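Local structure of nucleoporin NUP82 (Saccharomyces cerevisiae, 3PBP) at residues 133-143 / 211-222; 74-82 / 89-97. The protein serves as a structural component of the nuclear pore complex, with its N-terminal domain, the part in this structure, taking part in the interaction with NUP116. The protein carries 1 engineered substitution. All blocks are in the same frame, centred on the assembly; numbering follows the deposited sequence.

Contact 2 and segment 133-143 belong to successive four-stranded antiparallel sheets of the N-terminal domain, consistent with two neighbouring blades of a beta-propeller. Contact 2 pairs the two inner strands of the sheet built from 70-115. Contact 1 joins the next sheet, at the turn that leads into strand 141-146, to the distant segment 211-222. Their centres are 16 Å apart, yet they meet directly. Asp-139 OD2 lies 2.5 Å from Ser-76 OG, a probable hydrogen bond between the turns of the two sheets. Beside it, Leu-79 CD1 packs 3.5 Å from Asp-139 O. Both contacts fall within the region that interacts with NUP116.

Contact 1 of 2, residues 133-143 / 211-222; sequences HPKSYRDSCIV and FLPSVLLLNEKD
His-133 gives a nearly straight hydrogen bond to segment 211-222: NE2 donates to Phe-211 O at 2.6 Å, with an angle of 176° at the hydrogen. The carbonyl oxygen lies in the ring plane. On the other nitrogen, Lys-135 N donates to ND1 at 3.1 Å, which helps fix the rotation of the ring. Pro-213 covers one ring face in a CH-pi contact, its CD 3.6 Å from the ring centroid. Replacing His-133 by an alanine removes the ring, and is likely to leave Phe-211 O without this donor and Pro-213 without its flat partner.

Lys-135 runs alongside the backbone of the other segment. CB meets Leu-216 CD1 and Leu-217 O. CG, CD and CE follow over the same oxygen, CD at 3.4 Å from Leu-217 O. The chain is extended beyond CG, and this carries NZ to a weak hydrogen bond within a salt bridge to Asp-222 OD2 (3.4 Å). Asn-219 is the N-cap of helix 220-235; its OD1 accepts from Asp-222 N.

The turn between strands 127-132 and 141-146 is bridged to strand 215-217, which also pairs with strand 269-271. The single bridge joins Ser-136 and Leu-216. Leu-217 N donates to Lys-135 O, and Tyr-137 N to Val-215 O. With NE2 donating and ND1 accepting, both ring nitrogens are used, which is consistent with a neutral imidazole at this buried site.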
loop_
_atom_site.group_PDB
_atom_site.type_symbol
_atom_site.label_atom_id
_atom_site.label_comp_id
_atom_site.label_asym_id
_atom_site.label_seq_id
_atom_site.Cartn_x
_atom_site.Cartn_y
_atom_site.Cartn_z
ATOM N N HIS A 133 -3.176 -7.724 -9.343
ATOM C CA HIS A 133 -4.278 -7.432 -8.444
ATOM C C HIS A 133 -4.861 -8.818 -8.170
ATOM O O HIS A 133 -5.227 -9.543 -9.092
ATOM C CB HIS A 133 -5.303 -6.506 -9.098
ATOM C CG HIS A 133 -6.317 -5.967 -8.136
ATOM N ND1 HIS A 133 -7.262 -6.762 -7.521
ATOM C CD2 HIS A 133 -6.529 -4.710 -7.679
ATOM C CE1 HIS A 133 -8.014 -6.018 -6.730
ATOM N NE2 HIS A 133 -7.590 -4.768 -6.806
ATOM N N PRO A 134 -4.949 -9.204 -6.893
ATOM C CA PRO A 134 -5.468 -10.507 -6.483
ATOM C C PRO A 134 -6.872 -10.822 -6.972
ATOM O O PRO A 134 -7.226 -11.987 -7.124
ATOM C CB PRO A 134 -5.410 -10.444 -4.959
ATOM C CG PRO A 134 -4.475 -9.331 -4.670
ATOM C CD PRO A 134 -4.791 -8.331 -5.723
ATOM N N LYS A 135 -7.682 -9.804 -7.226
ATOM C CA LYS A 135 -9.037 -10.096 -7.652
ATOM C C LYS A 135 -9.494 -9.497 -8.978
ATOM O O LYS A 135 -10.610 -8.996 -9.109
ATOM C CB LYS A 135 -10.007 -9.721 -6.539
ATOM C CG LYS A 135 -10.083 -10.743 -5.435
ATOM C CD LYS A 135 -11.219 -10.391 -4.508
ATOM C CE LYS A 135 -11.673 -11.577 -3.679
ATOM N NZ LYS A 135 -12.839 -11.188 -2.803
ATOM N N SER A 136 -8.625 -9.553 -9.972
ATOM C CA SER A 136 -8.982 -9.047 -11.281
ATOM C C SER A 136 -9.370 -10.254 -12.121
ATOM O O SER A 136 -8.750 -11.315 -12.046
ATOM C CB SER A 136 -7.799 -8.302 -11.910
ATOM O OG SER A 136 -6.597 -9.042 -11.753
ATOM N N TYR A 137 -10.427 -10.102 -12.897
ATOM C CA TYR A 137 -10.879 -11.175 -13.766
ATOM C C TYR A 137 -9.764 -11.478 -14.786
ATOM O O TYR A 137 -9.193 -10.574 -15.401
ATOM C CB TYR A 137 -12.165 -10.740 -14.470
ATOM C CG TYR A 137 -12.715 -11.743 -15.445
ATOM C CD1 TYR A 137 -13.203 -12.975 -15.014
ATOM C CD2 TYR A 137 -12.742 -11.463 -16.809
ATOM C CE1 TYR A 137 -13.704 -13.897 -15.921
ATOM C CE2 TYR A 137 -13.241 -12.379 -17.721
ATOM C CZ TYR A 137 -13.718 -13.589 -17.273
ATOM O OH TYR A 137 -14.204 -14.487 -18.193
ATOM N N ARG A 138 -9.445 -12.755 -14.945
ATOM C CA ARG A 138 -8.391 -13.166 -15.861
ATOM C C ARG A 138 -7.034 -12.524 -15.550
ATOM O O ARG A 138 -6.217 -12.342 -16.449
ATOM C CB ARG A 138 -8.789 -12.851 -17.303
ATOM C CG ARG A 138 -10.047 -13.566 -17.760
ATOM C CD ARG A 138 -9.899 -14.086 -19.177
ATOM N NE ARG A 138 -9.813 -13.017 -20.167
ATOM C CZ ARG A 138 -8.993 -13.036 -21.217
ATOM N NH1 ARG A 138 -8.179 -14.075 -21.412
ATOM N NH2 ARG A 138 -8.986 -12.017 -22.074
ATOM N N ASP A 139 -6.798 -12.188 -14.281
ATOM C CA ASP A 139 -5.535 -11.588 -13.840
ATOM C C ASP A 139 -5.117 -10.408 -14.696
ATOM O O ASP A 139 -3.925 -10.149 -14.841
ATOM C CB ASP A 139 -4.413 -12.624 -13.885
ATOM C CG ASP A 139 -4.650 -13.786 -12.941
ATOM O OD1 ASP A 139 -4.751 -13.549 -11.718
ATOM O OD2 ASP A 139 -4.734 -14.940 -13.414
ATOM N N SER A 140 -6.100 -9.690 -15.233
ATOM C CA SER A 140 -5.861 -8.558 -16.129
ATOM C C SER A 140 -5.399 -7.242 -15.536
ATOM O O SER A 140 -5.330 -6.244 -16.256
ATOM C CB SER A 140 -7.118 -8.281 -16.952
ATOM O OG SER A 140 -8.208 -7.987 -16.095
ATOM N N CYS A 141 -5.071 -7.214 -14.252
ATOM C CA CYS A 141 -4.652 -5.956 -13.659
ATOM C C CYS A 141 -3.326 -5.996 -12.890
ATOM O O CYS A 141 -3.151 -6.814 -11.989
ATOM C CB CYS A 141 -5.768 -5.454 -12.752
ATOM S SG CYS A 141 -5.377 -3.951 -11.850
ATOM N N ILE A 142 -2.384 -5.126 -13.252
ATOM C CA ILE A 142 -1.119 -5.084 -12.528
ATOM C C ILE A 142 -0.974 -3.747 -11.812
ATOM O O ILE A 142 -1.299 -2.682 -12.347
ATOM C CB ILE A 142 0.129 -5.315 -13.437
ATOM C CG1 ILE A 142 0.245 -4.214 -14.491
ATOM C CG2 ILE A 142 0.066 -6.699 -14.061
ATOM C CD1 ILE A 142 1.555 -4.265 -15.249
ATOM N N VAL A 143 -0.497 -3.819 -10.579
ATOM C CA VAL A 143 -0.330 -2.636 -9.760
ATOM C C VAL A 143 1.142 -2.271 -9.760
ATOM O O VAL A 143 1.993 -3.102 -9.437
ATOM C CB VAL A 143 -0.822 -2.921 -8.336
ATOM C CG1 VAL A 143 -0.772 -1.664 -7.483
ATOM C CG2 VAL A 143 -2.218 -3.475 -8.404
ATOM N N PHE A 211 -9.603 -0.629 -3.582
ATOM C CA PHE A 211 -8.539 -0.535 -4.585
ATOM C C PHE A 211 -8.966 -1.572 -5.619
ATOM O O PHE A 211 -8.513 -2.714 -5.601
ATOM C CB PHE A 211 -7.187 -0.919 -4.002
ATOM C CG PHE A 211 -6.033 -0.553 -4.881
ATOM C CD1 PHE A 211 -5.476 0.719 -4.820
ATOM C CD2 PHE A 211 -5.487 -1.481 -5.752
ATOM C CE1 PHE A 211 -4.391 1.053 -5.610
ATOM C CE2 PHE A 211 -4.405 -1.155 -6.544
ATOM C CZ PHE A 211 -3.855 0.113 -6.474
ATOM N N LEU A 212 -9.835 -1.156 -6.525
ATOM C CA LEU A 212 -10.409 -2.063 -7.507
ATOM C C LEU A 212 -9.841 -2.072 -8.914
ATOM O O LEU A 212 -9.378 -1.061 -9.422
ATOM C CB LEU A 212 -11.912 -1.786 -7.583
ATOM C CG LEU A 212 -12.570 -1.573 -6.211
ATOM C CD1 LEU A 212 -13.852 -0.783 -6.358
ATOM C CD2 LEU A 212 -12.825 -2.906 -5.558
ATOM N N PRO A 213 -9.871 -3.244 -9.564
ATOM C CA PRO A 213 -9.373 -3.401 -10.936
ATOM C C PRO A 213 -10.544 -2.968 -11.839
ATOM O O PRO A 213 -11.556 -2.503 -11.325
ATOM C CB PRO A 213 -9.065 -4.897 -11.010
ATOM C CG PRO A 213 -10.148 -5.481 -10.197
ATOM C CD PRO A 213 -10.233 -4.554 -8.988
ATOM N N SER A 214 -10.431 -3.103 -13.155
ATOM C CA SER A 214 -11.529 -2.685 -14.037
ATOM C C SER A 214 -12.638 -3.737 -14.092
ATOM O O SER A 214 -13.795 -3.424 -14.415
ATOM C CB SER A 214 -11.008 -2.438 -15.445
ATOM O OG SER A 214 -10.671 -3.678 -16.045
ATOM N N VAL A 215 -12.282 -4.985 -13.793
ATOM C CA VAL A 215 -13.246 -6.083 -13.785
ATOM C C VAL A 215 -12.901 -6.930 -12.570
ATOM O O VAL A 215 -11.945 -7.706 -12.583
ATOM C CB VAL A 215 -13.154 -6.938 -15.067
ATOM C CG1 VAL A 215 -14.151 -8.059 -15.019
ATOM C CG2 VAL A 215 -13.394 -6.073 -16.275
ATOM N N LEU A 216 -13.698 -6.766 -11.522
ATOM C CA LEU A 216 -13.494 -7.444 -10.256
ATOM C C LEU A 216 -13.945 -8.897 -10.163
ATOM O O LEU A 216 -15.090 -9.229 -10.494
ATOM C CB LEU A 216 -14.187 -6.637 -9.169
ATOM C CG LEU A 216 -14.016 -7.046 -7.712
ATOM C CD1 LEU A 216 -12.612 -6.731 -7.243
ATOM C CD2 LEU A 216 -15.052 -6.287 -6.874
ATOM N N LEU A 217 -13.026 -9.757 -9.702
ATOM C CA LEU A 217 -13.306 -11.183 -9.487
ATOM C C LEU A 217 -13.989 -11.251 -8.125
ATOM O O LEU A 217 -13.409 -10.891 -7.104
ATOM C CB LEU A 217 -12.021 -11.998 -9.417
ATOM C CG LEU A 217 -11.720 -13.021 -10.514
ATOM C CD1 LEU A 217 -10.718 -14.016 -9.957
ATOM C CD2 LEU A 217 -12.979 -13.738 -10.973
ATOM N N LEU A 218 -15.227 -11.707 -8.099
ATOM C CA LEU A 218 -15.948 -11.773 -6.839
ATOM C C LEU A 218 -16.930 -12.946 -6.845
ATOM O O LEU A 218 -17.835 -12.982 -7.670
ATOM C CB LEU A 218 -16.692 -10.450 -6.644
ATOM C CG LEU A 218 -17.208 -10.040 -5.265
ATOM C CD1 LEU A 218 -16.050 -9.890 -4.316
ATOM C CD2 LEU A 218 -17.945 -8.736 -5.372
ATOM N N ASN A 219 -16.748 -13.917 -5.950
ATOM C CA ASN A 219 -17.677 -15.037 -5.921
ATOM C C ASN A 219 -18.892 -14.653 -5.099
ATOM O O ASN A 219 -18.907 -13.614 -4.435
ATOM C CB ASN A 219 -17.027 -16.325 -5.379
ATOM C CG ASN A 219 -16.518 -16.205 -3.940
ATOM O OD1 ASN A 219 -17.028 -15.426 -3.144
ATOM N ND2 ASN A 219 -15.527 -17.018 -3.601
ATOM N N GLU A 220 -19.917 -15.487 -5.140
ATOM C CA GLU A 220 -21.145 -15.185 -4.427
ATOM C C GLU A 220 -20.993 -15.015 -2.916
ATOM O O GLU A 220 -21.618 -14.135 -2.335
ATOM C CB GLU A 220 -22.198 -16.248 -4.721
ATOM C CG GLU A 220 -23.596 -15.733 -4.489
ATOM C CD GLU A 220 -24.630 -16.825 -4.531
ATOM O OE1 GLU A 220 -24.561 -17.744 -3.677
ATOM O OE2 GLU A 220 -25.508 -16.758 -5.422
ATOM N N LYS A 221 -20.174 -15.862 -2.297
ATOM C CA LYS A 221 -19.922 -15.821 -0.860
ATOM C C LYS A 221 -19.330 -14.478 -0.484
ATOM O O LYS A 221 -19.812 -13.821 0.439
ATOM C CB LYS A 221 -18.942 -16.933 -0.480
ATOM C CG LYS A 221 -18.546 -17.004 0.972
ATOM C CD LYS A 221 -17.527 -18.108 1.167
ATOM C CE LYS A 221 -16.984 -18.123 2.597
ATOM N NZ LYS A 221 -15.787 -19.020 2.790
ATOM N N ASP A 222 -18.286 -14.074 -1.206
ATOM C CA ASP A 222 -17.622 -12.800 -0.952
ATOM C C ASP A 222 -18.489 -11.592 -1.293
ATOM O O ASP A 222 -18.411 -10.569 -0.616
ATOM C CB ASP A 222 -16.301 -12.707 -1.720
ATOM C CG ASP A 222 -15.238 -13.631 -1.164
ATOM O OD1 ASP A 222 -15.265 -13.909 0.060
ATOM O OD2 ASP A 222 -14.368 -14.067 -1.953
#

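Contact 2 of 2, residues 74-82 / 89-97; sequences STSGDLLCL and FVMEVPWGY
The indole of Trp-95 reaches back to the turn before the hairpin, and its NE1 donates to Gly-77 O at 2.8 Å. The bond is nearly straight at the hydrogen (175°). The oxygen lies in the indole plane, but the donor stands well above the plane of the Gly-77 carbonyl. CG stands anti to the carbonyl carbon (chi1 -63°), and from there the ring's NE1 edge reaches Gly-77 O. Val-93 CG1 lies over one ring face. Asp-78 OD1 comes within 3.6 Å of Trp-95 CD1, its carboxylate steeply inclined to the ring.

Gly-77 ends a type I turn from Ser-74 and has a positive phi, which favours glycine. Ser-76 OG accepts from Asp-78 N in an ST turn, and Ser-74 OG accepts from Leu-79 N.

Beyond the turn the strands form an antiparallel hairpin. Leu-80 with Met-91 and Leu-82 with Phe-89 are hydrogen-bonded pairs; Leu-79 with Glu-92 and Cys-81 with Val-90 are non-hydrogen-bonded pairs. On one face Leu-79 CD1 packs 4.1 Å from Val-90 CG1. On the other, Leu-82 CD1 meets the CE of Met-91, a selenomethionine, at 4.2 Å. Just past the strand, Val-93 CG2 touches Leu-80 CG at 4.0 Å.

Strands 70-73 and 110-115 flank the hairpin in its sheet. Leu-79 and Cys-81 pack on strand 127-132 of the next sheet, while Trp-95 meets Arg-34 and Trp-45 of the preceding one.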
loop_
_atom_site.group_PDB
_atom_site.type_symbol
_atom_site.label_atom_id
_atom_site.label_comp_id
_atom_site.label_asym_id
_atom_site.label_seq_id
_atom_site.Cartn_x
_atom_site.Cartn_y
_atom_site.Cartn_z
ATOM N N SER A 74 1.050 -14.890 -11.344
ATOM C CA SER A 74 -0.282 -14.656 -10.823
ATOM C C SER A 74 -0.600 -15.929 -10.027
ATOM O O SER A 74 -0.119 -17.012 -10.360
ATOM C CB SER A 74 -1.272 -14.473 -11.966
ATOM O OG SER A 74 -1.409 -15.664 -12.711
ATOM N N THR A 75 -1.394 -15.806 -8.967
ATOM C CA THR A 75 -1.730 -16.973 -8.152
ATOM C C THR A 75 -2.381 -18.073 -8.977
ATOM O O THR A 75 -2.166 -19.257 -8.718
ATOM C CB THR A 75 -2.656 -16.580 -6.998
ATOM O OG1 THR A 75 -1.937 -15.741 -6.092
ATOM C CG2 THR A 75 -3.136 -17.801 -6.247
ATOM N N SER A 76 -3.186 -17.678 -9.963
ATOM C CA SER A 76 -3.848 -18.634 -10.846
ATOM C C SER A 76 -2.803 -19.408 -11.633
ATOM O O SER A 76 -3.070 -20.494 -12.131
ATOM C CB SER A 76 -4.728 -17.909 -11.839
ATOM O OG SER A 76 -3.921 -17.245 -12.791
ATOM N N GLY A 77 -1.614 -18.828 -11.762
ATOM C CA GLY A 77 -0.536 -19.473 -12.493
ATOM C C GLY A 77 -0.644 -19.332 -13.994
ATOM O O GLY A 77 0.075 -19.988 -14.732
ATOM N N ASP A 78 -1.531 -18.463 -14.461
ATOM C CA ASP A 78 -1.703 -18.299 -15.895
ATOM C C ASP A 78 -0.834 -17.197 -16.490
ATOM O O ASP A 78 -0.560 -17.177 -17.693
ATOM C CB ASP A 78 -3.175 -18.050 -16.201
ATOM C CG ASP A 78 -4.072 -19.179 -15.701
ATOM O OD1 ASP A 78 -3.643 -20.362 -15.740
ATOM O OD2 ASP A 78 -5.212 -18.886 -15.275
ATOM N N LEU A 79 -0.380 -16.285 -15.640
ATOM C CA LEU A 79 0.446 -15.194 -16.111
ATOM C C LEU A 79 1.735 -14.970 -15.309
ATOM O O LEU A 79 1.801 -15.215 -14.093
ATOM C CB LEU A 79 -0.351 -13.895 -16.099
ATOM C CG LEU A 79 -1.604 -13.796 -16.942
ATOM C CD1 LEU A 79 -2.105 -12.349 -16.894
ATOM C CD2 LEU A 79 -1.294 -14.229 -18.356
ATOM N N LEU A 80 2.756 -14.494 -16.023
ATOM C CA LEU A 80 4.045 -14.152 -15.445
ATOM C C LEU A 80 4.272 -12.668 -15.747
ATOM O O LEU A 80 3.845 -12.149 -16.782
ATOM C CB LEU A 80 5.163 -14.971 -16.074
ATOM C CG LEU A 80 5.206 -16.448 -15.704
ATOM C CD1 LEU A 80 6.364 -17.083 -16.451
ATOM C CD2 LEU A 80 5.366 -16.632 -14.184
ATOM N N CYS A 81 4.913 -11.984 -14.814
ATOM C CA CYS A 81 5.211 -10.584 -14.990
ATOM C C CYS A 81 6.699 -10.409 -14.740
ATOM O O CYS A 81 7.181 -10.645 -13.628
ATOM C CB CYS A 81 4.417 -9.732 -14.008
ATOM S SG CYS A 81 4.652 -7.969 -14.284
ATOM N N LEU A 82 7.426 -10.026 -15.787
ATOM C CA LEU A 82 8.868 -9.825 -15.692
ATOM C C LEU A 82 9.124 -8.328 -15.816
ATOM O O LEU A 82 8.640 -7.673 -16.758
ATOM C CB LEU A 82 9.586 -10.610 -16.802
ATOM C CG LEU A 82 9.111 -12.067 -16.937
ATOM C CD1 LEU A 82 7.880 -12.084 -17.822
ATOM C CD2 LEU A 82 10.184 -12.957 -17.521
ATOM N N PHE A 89 6.920 -6.676 -18.541
ATOM C CA PHE A 89 6.433 -7.616 -19.546
ATOM C C PHE A 89 5.431 -8.553 -18.886
ATOM O O PHE A 89 5.603 -8.931 -17.728
ATOM C CB PHE A 89 7.548 -8.502 -20.107
ATOM C CG PHE A 89 8.547 -7.778 -20.945
ATOM C CD1 PHE A 89 9.625 -7.103 -20.353
ATOM C CD2 PHE A 89 8.444 -7.797 -22.332
ATOM C CE1 PHE A 89 10.587 -6.461 -21.132
ATOM C CE2 PHE A 89 9.399 -7.159 -23.116
ATOM C CZ PHE A 89 10.474 -6.490 -22.514
ATOM N N VAL A 90 4.389 -8.935 -19.614
ATOM C CA VAL A 90 3.430 -9.879 -19.077
ATOM C C VAL A 90 3.239 -10.987 -20.110
ATOM O O VAL A 90 2.805 -10.741 -21.241
ATOM C CB VAL A 90 2.093 -9.215 -18.745
ATOM C CG1 VAL A 90 1.079 -10.271 -18.326
ATOM C CG2 VAL A 90 2.290 -8.223 -17.618
HETATM N N MSE A 91 3.593 -12.208 -19.712
HETATM C CA MSE A 91 3.485 -13.366 -20.581
HETATM C C MSE A 91 2.507 -14.402 -20.071
HETATM O O MSE A 91 2.364 -14.605 -18.868
HETATM C CB MSE A 91 4.847 -14.006 -20.752
HETATM C CG MSE A 91 5.772 -13.175 -21.583
HETATM SE SE MSE A 91 7.569 -13.879 -21.635
HETATM C CE MSE A 91 8.541 -12.228 -21.938
ATOM N N GLU A 92 1.854 -15.069 -21.013
ATOM C CA GLU A 92 0.876 -16.090 -20.703
ATOM C C GLU A 92 1.522 -17.465 -20.753
ATOM O O GLU A 92 2.076 -17.845 -21.780
ATOM C CB GLU A 92 -0.259 -16.006 -21.723
ATOM C CG GLU A 92 -1.440 -16.908 -21.452
ATOM C CD GLU A 92 -2.589 -16.659 -22.416
ATOM O OE1 GLU A 92 -2.468 -17.020 -23.607
ATOM O OE2 GLU A 92 -3.617 -16.092 -21.984
ATOM N N VAL A 93 1.485 -18.204 -19.646
ATOM C CA VAL A 93 2.046 -19.560 -19.633
ATOM C C VAL A 93 1.127 -20.370 -20.554
ATOM O O VAL A 93 -0.081 -20.450 -20.324
ATOM C CB VAL A 93 2.030 -20.165 -18.226
ATOM C CG1 VAL A 93 2.490 -21.592 -18.282
ATOM C CG2 VAL A 93 2.929 -19.367 -17.319
ATOM N N PRO A 94 1.685 -20.980 -21.611
ATOM C CA PRO A 94 0.929 -21.772 -22.588
ATOM C C PRO A 94 0.299 -23.073 -22.106
ATOM O O PRO A 94 0.424 -24.101 -22.766
ATOM C CB PRO A 94 1.951 -22.019 -23.698
ATOM C CG PRO A 94 3.013 -20.974 -23.460
ATOM C CD PRO A 94 3.103 -20.953 -21.974
ATOM N N TRP A 95 -0.383 -23.039 -20.969
ATOM C CA TRP A 95 -1.019 -24.251 -20.466
ATOM C C TRP A 95 -1.985 -24.733 -21.534
ATOM O O TRP A 95 -2.797 -23.951 -22.035
ATOM C CB TRP A 95 -1.823 -23.977 -19.190
ATOM C CG TRP A 95 -1.025 -23.512 -18.025
ATOM C CD1 TRP A 95 -1.050 -22.268 -17.454
ATOM C CD2 TRP A 95 -0.100 -24.288 -17.258
ATOM N NE1 TRP A 95 -0.199 -22.225 -16.376
ATOM C CE2 TRP A 95 0.400 -23.450 -16.235
ATOM C CE3 TRP A 95 0.360 -25.604 -17.341
ATOM C CZ2 TRP A 95 1.328 -23.892 -15.297
ATOM C CZ3 TRP A 95 1.278 -26.044 -16.412
ATOM C CH2 TRP A 95 1.758 -25.188 -15.401
ATOM N N GLY A 96 -1.910 -26.011 -21.887
ATOM C CA GLY A 96 -2.836 -26.519 -22.883
ATOM C C GLY A 96 -2.231 -26.665 -24.259
ATOM O O GLY A 96 -2.691 -27.485 -25.053
ATOM N N TYR A 97 -1.223 -25.852 -24.555
ATOM C CA TYR A 97 -0.533 -25.948 -25.831
ATOM C C TYR A 97 0.568 -26.964 -25.604
ATOM O O TYR A 97 1.011 -27.158 -24.467
ATOM C CB TYR A 97 0.077 -24.613 -26.215
ATOM C CG TYR A 97 -0.942 -23.524 -26.370
ATOM C CD1 TYR A 97 -1.496 -22.894 -25.259
ATOM C CD2 TYR A 97 -1.384 -23.144 -27.632
ATOM C CE1 TYR A 97 -2.468 -21.913 -25.403
ATOM C CE2 TYR A 97 -2.356 -22.167 -27.787
ATOM C CZ TYR A 97 -2.893 -21.557 -26.669
ATOM O OH TYR A 97 -3.862 -20.596 -26.812
#